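Local atomic coordinates of UPF0147 protein MMP1188 (Methanococcus maripaludis S2, PDB entry 2QZG), a protein that is of unknown function but belongs to the uncharacterised UPF0147 family and folds into a small, all-helical bundle found here as two copies. Residues Leu23-Val27 against Ala40-Lys44; Thr31-Ile36 against Asp71-His77; Ala61-Asp66 against Ile85-Glu90. The contacts are given in a common frame with arbitrary orientation. Numbering follows the deposited sequence.

From the N terminus the chain runs through helices 12-27, 34-46, 54-68 and 76-90, an up-and-down four-helix bundle. Interaction 1 closes the first hairpin, bringing the end of helix 12-27 against helix 34-46. Interaction 3 does the same for the second, helix 54-68 against helix 76-90, and follows interaction 1 in series. Interaction 2 crosses both: it joins the connection into helix 34-46 to the connection into helix 76-90, tying the two hairpins together at one end of the bundle. Interactions 1 and 3 touch directly in the interior, where Ala43 lies on Ala61 and both Leu23 and Ile26 on Ile85; interaction 2 lies farther from the chain centre.

Interaction 1 of 3, residues Leu23-Val27 against Ala40-Lys44; sequences LEEIV and ADNAK
Two regular helical segments, Leu23-Val27 and Ala40-Lys44, run nearly antiparallel, their axes 8.8 Å apart at closest approach with a signed crossing angle of -151°. The register is set where Leu23 CA and Ala40 CA come within 5.7 Å, a closeness that the small alanine allows. Ala40 is the bump of its helix: its CB fits a hollow floored by Leu23, Ile26 and Val27, at 4.1 Å from Leu23 CD2, 3.8 Å from Ile26 CG2 and 3.9 Å from Val27 CG2. In return Leu23 (mt) spreads its fork over the opposite helix, with CD2 3.7 Å from Ala40 O and CD1 3.6 Å from Lys44 N and 4.2 Å from Ala43 CB. Val27 (t) sets CG2 3.5 Å from Asp41 N. Lys44 runs out with chi1, chi2 and chi4 t but chi3 near 140°; Glu24, pointing sideways, turns its end over with chi1 t and chi2 p, and Lys44 NZ meets Glu24 OE1 in a 2.7 Å salt bridge. Helix 76-90 packs on Leu23 and Ile26, helix 54-68 on Ala43. An apolar seam with a salt bridge along its edge thus forms within the first helical hairpin of an up-and-down four-helix bundle.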
loop_
_atom_site.group_PDB
_atom_site.type_symbol
_atom_site.label_atom_id
_atom_site.label_comp_id
_atom_site.label_asym_id
_atom_site.label_seq_id
_atom_site.Cartn_x
_atom_site.Cartn_y
_atom_site.Cartn_z
ATOM N N LEU C 23 -4.275 9.802 -2.319
ATOM C CA LEU C 23 -4.326 10.526 -3.587
ATOM C C LEU C 23 -4.318 12.042 -3.390
ATOM O O LEU C 23 -3.632 12.766 -4.111
ATOM C CB LEU C 23 -5.540 10.079 -4.410
ATOM C CG LEU C 23 -5.397 8.728 -5.126
ATOM C CD1 LEU C 23 -6.755 8.238 -5.632
ATOM C CD2 LEU C 23 -4.406 8.835 -6.264
ATOM N N GLU C 24 -5.070 12.524 -2.412
ATOM C CA GLU C 24 -5.123 13.966 -2.124
ATOM C C GLU C 24 -3.771 14.528 -1.704
ATOM O O GLU C 24 -3.472 15.698 -1.966
ATOM C CB GLU C 24 -6.205 14.276 -1.087
ATOM C CG GLU C 24 -6.588 15.767 -0.945
ATOM C CD GLU C 24 -6.932 16.459 -2.271
ATOM O OE1 GLU C 24 -7.629 15.849 -3.123
ATOM O OE2 GLU C 24 -6.498 17.618 -2.466
ATOM N N GLU C 25 -2.957 13.686 -1.071
ATOM C CA GLU C 25 -1.607 14.046 -0.651
ATOM C C GLU C 25 -0.744 14.455 -1.854
ATOM O O GLU C 25 -0.098 15.505 -1.836
ATOM C CB GLU C 25 -0.969 12.889 0.134
ATOM C CG GLU C 25 0.285 13.257 0.940
ATOM C CD GLU C 25 0.739 12.129 1.875
ATOM O OE1 GLU C 25 0.179 11.014 1.795
ATOM O OE2 GLU C 25 1.654 12.358 2.696
ATOM N N ILE C 26 -0.757 13.635 -2.902
ATOM C CA ILE C 26 -0.068 13.943 -4.166
ATOM C C ILE C 26 -0.657 15.179 -4.861
ATOM O O ILE C 26 0.082 15.991 -5.435
ATOM C CB ILE C 26 -0.192 12.775 -5.147
ATOM C CG1 ILE C 26 0.423 11.480 -4.547
ATOM C CG2 ILE C 26 0.401 13.151 -6.505
ATOM C CD1 ILE C 26 0.176 10.233 -5.401
ATOM N N VAL C 27 -1.983 15.291 -4.835
ATOM C CA VAL C 27 -2.694 16.425 -5.442
ATOM C C VAL C 27 -2.204 17.743 -4.850
ATOM O O VAL C 27 -1.955 18.699 -5.583
ATOM C CB VAL C 27 -4.246 16.274 -5.347
ATOM C CG1 VAL C 27 -4.995 17.570 -5.773
ATOM C CG2 VAL C 27 -4.725 15.111 -6.213
ATOM N N ALA C 40 -3.593 12.282 -10.401
ATOM C CA ALA C 40 -3.975 11.791 -9.085
ATOM C C ALA C 40 -5.362 12.322 -8.656
ATOM O O ALA C 40 -6.084 11.690 -7.875
ATOM C CB ALA C 40 -2.917 12.159 -8.069
ATOM N N ASP C 41 -5.740 13.476 -9.181
ATOM C CA ASP C 41 -7.079 13.992 -8.911
ATOM C C ASP C 41 -8.104 13.272 -9.778
ATOM O O ASP C 41 -9.194 12.909 -9.319
ATOM C CB ASP C 41 -7.127 15.501 -9.085
ATOM C CG ASP C 41 -8.074 16.138 -8.108
ATOM O OD1 ASP C 41 -8.224 15.565 -7.001
ATOM O OD2 ASP C 41 -8.691 17.176 -8.440
ATOM N N ASN C 42 -7.706 13.005 -11.015
ATOM C CA ASN C 42 -8.506 12.213 -11.938
ATOM C C ASN C 42 -8.818 10.824 -11.389
ATOM O O ASN C 42 -9.960 10.337 -11.468
ATOM C CB ASN C 42 -7.790 12.132 -13.281
ATOM C CG ASN C 42 -7.733 13.481 -13.989
ATOM O OD1 ASN C 42 -8.460 14.410 -13.633
ATOM N ND2 ASN C 42 -6.871 13.592 -14.989
ATOM N N ALA C 43 -7.798 10.195 -10.813
ATOM C CA ALA C 43 -7.943 8.869 -10.210
ATOM C C ALA C 43 -8.888 8.928 -9.010
ATOM O O ALA C 43 -9.775 8.072 -8.842
ATOM C CB ALA C 43 -6.583 8.351 -9.784
ATOM N N LYS C 44 -8.708 9.960 -8.188
ATOM C CA LYS C 44 -9.538 10.161 -7.012
ATOM C C LYS C 44 -11.022 10.355 -7.369
ATOM O O LYS C 44 -11.900 9.773 -6.724
ATOM C CB LYS C 44 -8.989 11.331 -6.191
ATOM C CG LYS C 44 -9.643 11.479 -4.835
ATOM C CD LYS C 44 -9.154 12.727 -4.103
ATOM C CE LYS C 44 -10.321 13.380 -3.399
ATOM N NZ LYS C 44 -10.003 14.631 -2.646
#

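Interaction 2 of 3, residues Thr31-Ile36 against Asp71-His77; sequences TVPRNI and DPNMPIH
This is a contact between two loop-to-helix junctions at one end of the four-helix bundle, where the connections leading into helices 34-46 and 76-90 meet, running in opposite directions. Each segment is extended just before its helix and has a proline at the N-cap position: Pro33 (phi/psi -47/140°) ahead of helix 34-46 and Pro75 (-69/148°) ahead of helix 76-90. Asp71-His77 first folds through a type I beta turn from Asp71 to Met74, closed by a weak Met74 N to Asp71 O bond of 3.5 Å; Asp71 OD1 also accepts a weak 3.3 Å bond from Asn73 N, an Asx turn. The backbones are nearest at Val32 CA and Pro75 CA, 6.9 Å apart. The prolines face each other, with Pro33 CD 4.1 Å from Pro75 CD, while Pro33 CG lies 3.8 Å from Asn73 O and Val32 CG2 4.4 Å from Pro75 CG. At one side of this apolar patch Asn35, with chi1 p, donates from ND2 to Asp71 OD2 at 2.9 Å, linking the first turn of helix 34-46 to the beta turn. At the other side Thr31 OG1 meets the edge of the His77 ring (chi1 p), 3.3 Å from His77 CE1; both side chains are hydrogen-bonded to Asp29, which thus bridges them. Inward, Ile36 (mt) and Met74, a selenomethionine, both reach Ile68 of helix 54-68, and between themselves make the tightest apolar contact of the two segments, Ile36 CD1 to Met74 CG at 3.6 Å.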
loop_
_atom_site.group_PDB
_atom_site.type_symbol
_atom_site.label_atom_id
_atom_site.label_comp_id
_atom_site.label_asym_id
_atom_site.label_seq_id
_atom_site.Cartn_x
_atom_site.Cartn_y
_atom_site.Cartn_z
ATOM N N THR C 31 5.770 19.791 -5.147
ATOM C CA THR C 31 7.012 19.308 -5.761
ATOM C C THR C 31 6.739 18.382 -6.947
ATOM O O THR C 31 7.669 17.832 -7.547
ATOM C CB THR C 31 7.892 18.539 -4.753
ATOM O OG1 THR C 31 7.166 17.414 -4.245
ATOM C CG2 THR C 31 8.337 19.436 -3.601
ATOM N N VAL C 32 5.464 18.200 -7.276
ATOM C CA VAL C 32 5.070 17.256 -8.317
ATOM C C VAL C 32 4.606 18.016 -9.561
ATOM O O VAL C 32 3.886 19.015 -9.438
ATOM C CB VAL C 32 3.985 16.242 -7.796
ATOM C CG1 VAL C 32 3.698 15.162 -8.825
ATOM C CG2 VAL C 32 4.472 15.576 -6.526
ATOM N N PRO C 33 5.066 17.590 -10.761
ATOM C CA PRO C 33 4.534 18.172 -11.997
ATOM C C PRO C 33 3.000 18.246 -11.989
ATOM O O PRO C 33 2.316 17.323 -11.521
ATOM C CB PRO C 33 5.025 17.206 -13.072
ATOM C CG PRO C 33 6.315 16.683 -12.529
ATOM C CD PRO C 33 6.119 16.591 -11.034
ATOM N N ARG C 34 2.473 19.343 -12.501
ATOM C CA ARG C 34 1.044 19.570 -12.492
ATOM C C ARG C 34 0.270 18.462 -13.203
ATOM O O ARG C 34 -0.826 18.131 -12.785
ATOM C CB ARG C 34 0.710 20.973 -13.041
ATOM C CG ARG C 34 1.225 22.063 -12.124
ATOM C CD ARG C 34 0.698 23.410 -12.443
ATOM N NE ARG C 34 -0.568 23.676 -11.775
ATOM C CZ ARG C 34 -0.693 24.363 -10.646
ATOM N NH1 ARG C 34 0.377 24.871 -10.036
ATOM N NH2 ARG C 34 -1.896 24.528 -10.128
ATOM N N ASN C 35 0.838 17.873 -14.252
ATOM C CA ASN C 35 0.154 16.790 -14.960
ATOM C C ASN C 35 -0.016 15.504 -14.120
ATOM O O ASN C 35 -0.974 14.762 -14.292
ATOM C CB ASN C 35 0.831 16.487 -16.298
ATOM C CG ASN C 35 2.180 15.822 -16.134
ATOM O OD1 ASN C 35 3.058 16.335 -15.439
ATOM N ND2 ASN C 35 2.351 14.665 -16.776
ATOM N N ILE C 36 0.906 15.272 -13.196
ATOM C CA ILE C 36 0.878 14.075 -12.358
ATOM C C ILE C 36 -0.072 14.286 -11.174
ATOM O O ILE C 36 -0.809 13.375 -10.784
ATOM C CB ILE C 36 2.294 13.674 -11.886
ATOM C CG1 ILE C 36 3.137 13.224 -13.075
ATOM C CG2 ILE C 36 2.228 12.561 -10.832
ATOM C CD1 ILE C 36 4.646 13.369 -12.866
ATOM N N ASP C 71 5.621 8.648 -17.210
ATOM C CA ASP C 71 6.117 10.022 -17.254
ATOM C C ASP C 71 7.557 10.055 -16.730
ATOM O O ASP C 71 7.814 9.645 -15.598
ATOM C CB ASP C 71 5.221 10.930 -16.403
ATOM C CG ASP C 71 5.245 12.377 -16.853
ATOM O OD1 ASP C 71 6.125 13.136 -16.391
ATOM O OD2 ASP C 71 4.363 12.764 -17.651
ATOM N N PRO C 72 8.500 10.552 -17.548
ATOM C CA PRO C 72 9.905 10.555 -17.125
ATOM C C PRO C 72 10.217 11.558 -16.002
ATOM O O PRO C 72 11.262 11.429 -15.341
ATOM C CB PRO C 72 10.661 10.925 -18.409
ATOM C CG PRO C 72 9.687 11.709 -19.212
ATOM C CD PRO C 72 8.322 11.133 -18.894
ATOM N N ASN C 73 9.322 12.533 -15.798
ATOM C CA ASN C 73 9.530 13.594 -14.806
ATOM C C ASN C 73 9.043 13.272 -13.401
ATOM O O ASN C 73 9.094 14.107 -12.496
ATOM C CB ASN C 73 8.909 14.909 -15.280
ATOM C CG ASN C 73 9.956 15.909 -15.746
ATOM O OD1 ASN C 73 11.062 15.533 -16.140
ATOM N ND2 ASN C 73 9.619 17.189 -15.676
HETATM N N MSE C 74 8.579 12.056 -13.200
HETATM C CA MSE C 74 8.019 11.759 -11.899
HETATM C C MSE C 74 9.026 11.556 -10.774
HETATM O O MSE C 74 9.991 10.796 -10.926
HETATM C CB MSE C 74 7.080 10.598 -11.962
HETATM C CG MSE C 74 6.096 10.737 -10.846
HETATM SE SE MSE C 74 5.336 9.105 -10.628
HETATM C CE MSE C 74 3.991 9.214 -12.032
ATOM N N PRO C 75 8.794 12.245 -9.640
ATOM C CA PRO C 75 9.698 12.202 -8.495
ATOM C C PRO C 75 9.671 10.841 -7.831
ATOM O O PRO C 75 8.634 10.181 -7.833
ATOM C CB PRO C 75 9.122 13.252 -7.541
ATOM C CG PRO C 75 8.147 14.087 -8.375
ATOM C CD PRO C 75 7.640 13.138 -9.403
ATOM N N ILE C 76 10.810 10.435 -7.274
ATOM C CA ILE C 76 10.941 9.138 -6.598
ATOM C C ILE C 76 9.862 8.942 -5.525
ATOM O O ILE C 76 9.166 7.913 -5.531
ATOM C CB ILE C 76 12.379 8.912 -6.023
ATOM C CG1 ILE C 76 13.393 8.880 -7.167
ATOM C CG2 ILE C 76 12.426 7.621 -5.190
ATOM C CD1 ILE C 76 14.868 8.622 -6.766
ATOM N N HIS C 77 9.693 9.944 -4.650
ATOM C CA HIS C 77 8.743 9.861 -3.543
ATOM C C HIS C 77 7.315 9.634 -4.027
ATOM O O HIS C 77 6.577 8.821 -3.473
ATOM C CB HIS C 77 8.855 11.078 -2.598
ATOM C CG HIS C 77 8.210 12.335 -3.106
ATOM N ND1 HIS C 77 8.784 13.130 -4.072
ATOM C CD2 HIS C 77 7.055 12.958 -2.751
ATOM C CE1 HIS C 77 8.005 14.174 -4.308
ATOM N NE2 HIS C 77 6.956 14.101 -3.512
#

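Interaction 3 of 3, residues Ala61-Asp66 against Ile85-Glu90; sequences AIQYLD and IVSELE
The second helical hairpin of the up-and-down four-helix bundle is held here by apolar side chains. Segments Ala61-Asp66 and Ile85-Glu90 lie on helices 54-68 and 76-90 and run nearly antiparallel: the axes approach to 10.1 Å, the signed crossing angle is -156°, and the register pairs Ile62 CA with Val86 CA at 5.9 Å. Among the apolar contacts, Leu65 (mt) points at the other helix and lodges its CD1 in a pocket of three residues, 3.8 Å from Ile85 CG2, 4.0 Å from Val86 CG2 and 4.2 Å from Leu89 CD1. Leu89 (mt) returns the fit, its CD1 3.9 Å from Ala61 CB, where the short alanine leaves room for it. Ile62 leaves its backbone sideways, but its mt rotamer carries the end of the side chain across the gap: CG1 comes within 3.6 Å of Leu89 CB and CG2 within 4.3 Å of Val86 CG1. On the buried side Ile85 continues onto Met22 and Ile26 of helix 12-27, and Leu65 onto Ala43 of helix 34-46. Ser87, pointing away from helix 54-68, packs on Thr91 of the second subunit; Glu88 packs on Trp83 of the second subunit and on Met22 of its own chain. Polar residues join through van der Waals contact at the exposed margin: Asp66 OD1 lies 4.2 Å from Val86 CG2, and Ile62 CD1 lies 3.6 Å from Glu90 CG.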
loop_
_atom_site.group_PDB
_atom_site.type_symbol
_atom_site.label_atom_id
_atom_site.label_comp_id
_atom_site.label_asym_id
_atom_site.label_seq_id
_atom_site.Cartn_x
_atom_site.Cartn_y
_atom_site.Cartn_z
ATOM N N ALA C 61 -9.303 4.220 -11.905
ATOM C CA ALA C 61 -8.349 4.963 -11.085
ATOM C C ALA C 61 -6.929 4.422 -11.275
ATOM O O ALA C 61 -5.976 5.197 -11.404
ATOM C CB ALA C 61 -8.753 4.896 -9.649
ATOM N N ILE C 62 -6.794 3.093 -11.312
ATOM C CA ILE C 62 -5.500 2.469 -11.554
ATOM C C ILE C 62 -4.978 2.908 -12.904
ATOM O O ILE C 62 -3.797 3.214 -13.031
ATOM C CB ILE C 62 -5.560 0.922 -11.486
ATOM C CG1 ILE C 62 -5.762 0.461 -10.041
ATOM C CG2 ILE C 62 -4.308 0.308 -12.088
ATOM C CD1 ILE C 62 -6.153 -1.026 -9.916
ATOM N N GLN C 63 -5.870 2.939 -13.897
ATOM C CA GLN C 63 -5.508 3.284 -15.269
ATOM C C GLN C 63 -4.915 4.680 -15.359
ATOM O O GLN C 63 -3.881 4.862 -15.989
ATOM C CB GLN C 63 -6.714 3.169 -16.202
ATOM C CG GLN C 63 -6.363 3.185 -17.669
ATOM C CD GLN C 63 -6.168 1.793 -18.239
ATOM O OE1 GLN C 63 -7.145 1.061 -18.466
ATOM N NE2 GLN C 63 -4.913 1.424 -18.506
ATOM N N TYR C 64 -5.568 5.660 -14.735
ATOM C CA TYR C 64 -5.023 7.027 -14.651
ATOM C C TYR C 64 -3.594 7.045 -14.117
ATOM O O TYR C 64 -2.737 7.733 -14.645
ATOM C CB TYR C 64 -5.895 7.932 -13.769
ATOM C CG TYR C 64 -7.092 8.523 -14.477
ATOM C CD1 TYR C 64 -6.931 9.449 -15.518
ATOM C CD2 TYR C 64 -8.389 8.158 -14.114
ATOM C CE1 TYR C 64 -8.046 10.001 -16.180
ATOM C CE2 TYR C 64 -9.510 8.702 -14.774
ATOM C CZ TYR C 64 -9.328 9.619 -15.801
ATOM O OH TYR C 64 -10.431 10.152 -16.448
ATOM N N LEU C 65 -3.355 6.267 -13.070
ATOM C CA LEU C 65 -2.060 6.235 -12.401
ATOM C C LEU C 65 -1.023 5.468 -13.203
ATOM O O LEU C 65 0.137 5.889 -13.277
ATOM C CB LEU C 65 -2.208 5.654 -10.987
ATOM C CG LEU C 65 -3.021 6.552 -10.044
ATOM C CD1 LEU C 65 -3.304 5.823 -8.733
ATOM C CD2 LEU C 65 -2.328 7.912 -9.797
ATOM N N ASP C 66 -1.437 4.360 -13.820
ATOM C CA ASP C 66 -0.530 3.568 -14.679
ATOM C C ASP C 66 -0.113 4.344 -15.920
ATOM O O ASP C 66 1.024 4.245 -16.353
ATOM C CB ASP C 66 -1.172 2.249 -15.110
ATOM C CG ASP C 66 -1.108 1.182 -14.041
ATOM O OD1 ASP C 66 -0.551 1.421 -12.942
ATOM O OD2 ASP C 66 -1.621 0.074 -14.305
ATOM N N ILE C 85 -0.801 3.237 -3.446
ATOM C CA ILE C 85 -2.187 3.471 -3.833
ATOM C C ILE C 85 -2.665 2.418 -4.853
ATOM O O ILE C 85 -3.762 1.886 -4.718
ATOM C CB ILE C 85 -2.381 4.901 -4.440
ATOM C CG1 ILE C 85 -2.060 5.992 -3.410
ATOM C CG2 ILE C 85 -3.789 5.055 -5.024
ATOM C CD1 ILE C 85 -1.733 7.375 -4.034
ATOM N N VAL C 86 -1.853 2.116 -5.869
ATOM C CA VAL C 86 -2.243 1.091 -6.866
ATOM C C VAL C 86 -2.412 -0.272 -6.197
ATOM O O VAL C 86 -3.410 -0.961 -6.428
ATOM C CB VAL C 86 -1.241 1.020 -8.045
ATOM C CG1 VAL C 86 -1.456 -0.261 -8.918
ATOM C CG2 VAL C 86 -1.365 2.291 -8.901
ATOM N N SER C 87 -1.441 -0.643 -5.357
ATOM C CA SER C 87 -1.484 -1.902 -4.602
ATOM C C SER C 87 -2.787 -2.041 -3.820
ATOM O O SER C 87 -3.412 -3.084 -3.818
ATOM C CB SER C 87 -0.310 -1.960 -3.633
ATOM O OG SER C 87 0.887 -1.915 -4.369
ATOM N N GLU C 88 -3.150 -0.979 -3.122
ATOM C CA GLU C 88 -4.387 -0.949 -2.355
ATOM C C GLU C 88 -5.630 -0.982 -3.238
ATOM O O GLU C 88 -6.561 -1.730 -2.937
ATOM C CB GLU C 88 -4.406 0.257 -1.448
ATOM C CG GLU C 88 -3.356 0.216 -0.342
ATOM C CD GLU C 88 -3.268 1.554 0.372
ATOM O OE1 GLU C 88 -4.156 2.378 0.135
ATOM O OE2 GLU C 88 -2.337 1.790 1.168
ATOM N N LEU C 89 -5.630 -0.211 -4.330
ATOM C CA LEU C 89 -6.738 -0.248 -5.316
ATOM C C LEU C 89 -6.988 -1.647 -5.857
ATOM O O LEU C 89 -8.131 -2.032 -6.098
ATOM C CB LEU C 89 -6.490 0.727 -6.479
ATOM C CG LEU C 89 -6.843 2.185 -6.189
ATOM C CD1 LEU C 89 -6.195 3.167 -7.190
ATOM C CD2 LEU C 89 -8.368 2.377 -6.175
ATOM N N GLU C 90 -5.915 -2.407 -6.021
ATOM C CA GLU C 90 -5.991 -3.765 -6.551
ATOM C C GLU C 90 -6.688 -4.763 -5.619
ATOM O O GLU C 90 -7.194 -5.764 -6.094
ATOM C CB GLU C 90 -4.605 -4.240 -7.016
ATOM C CG GLU C 90 -4.147 -3.416 -8.221
ATOM C CD GLU C 90 -2.830 -3.833 -8.824
ATOM O OE1 GLU C 90 -1.859 -4.110 -8.080
ATOM O OE2 GLU C 90 -2.772 -3.866 -10.073
#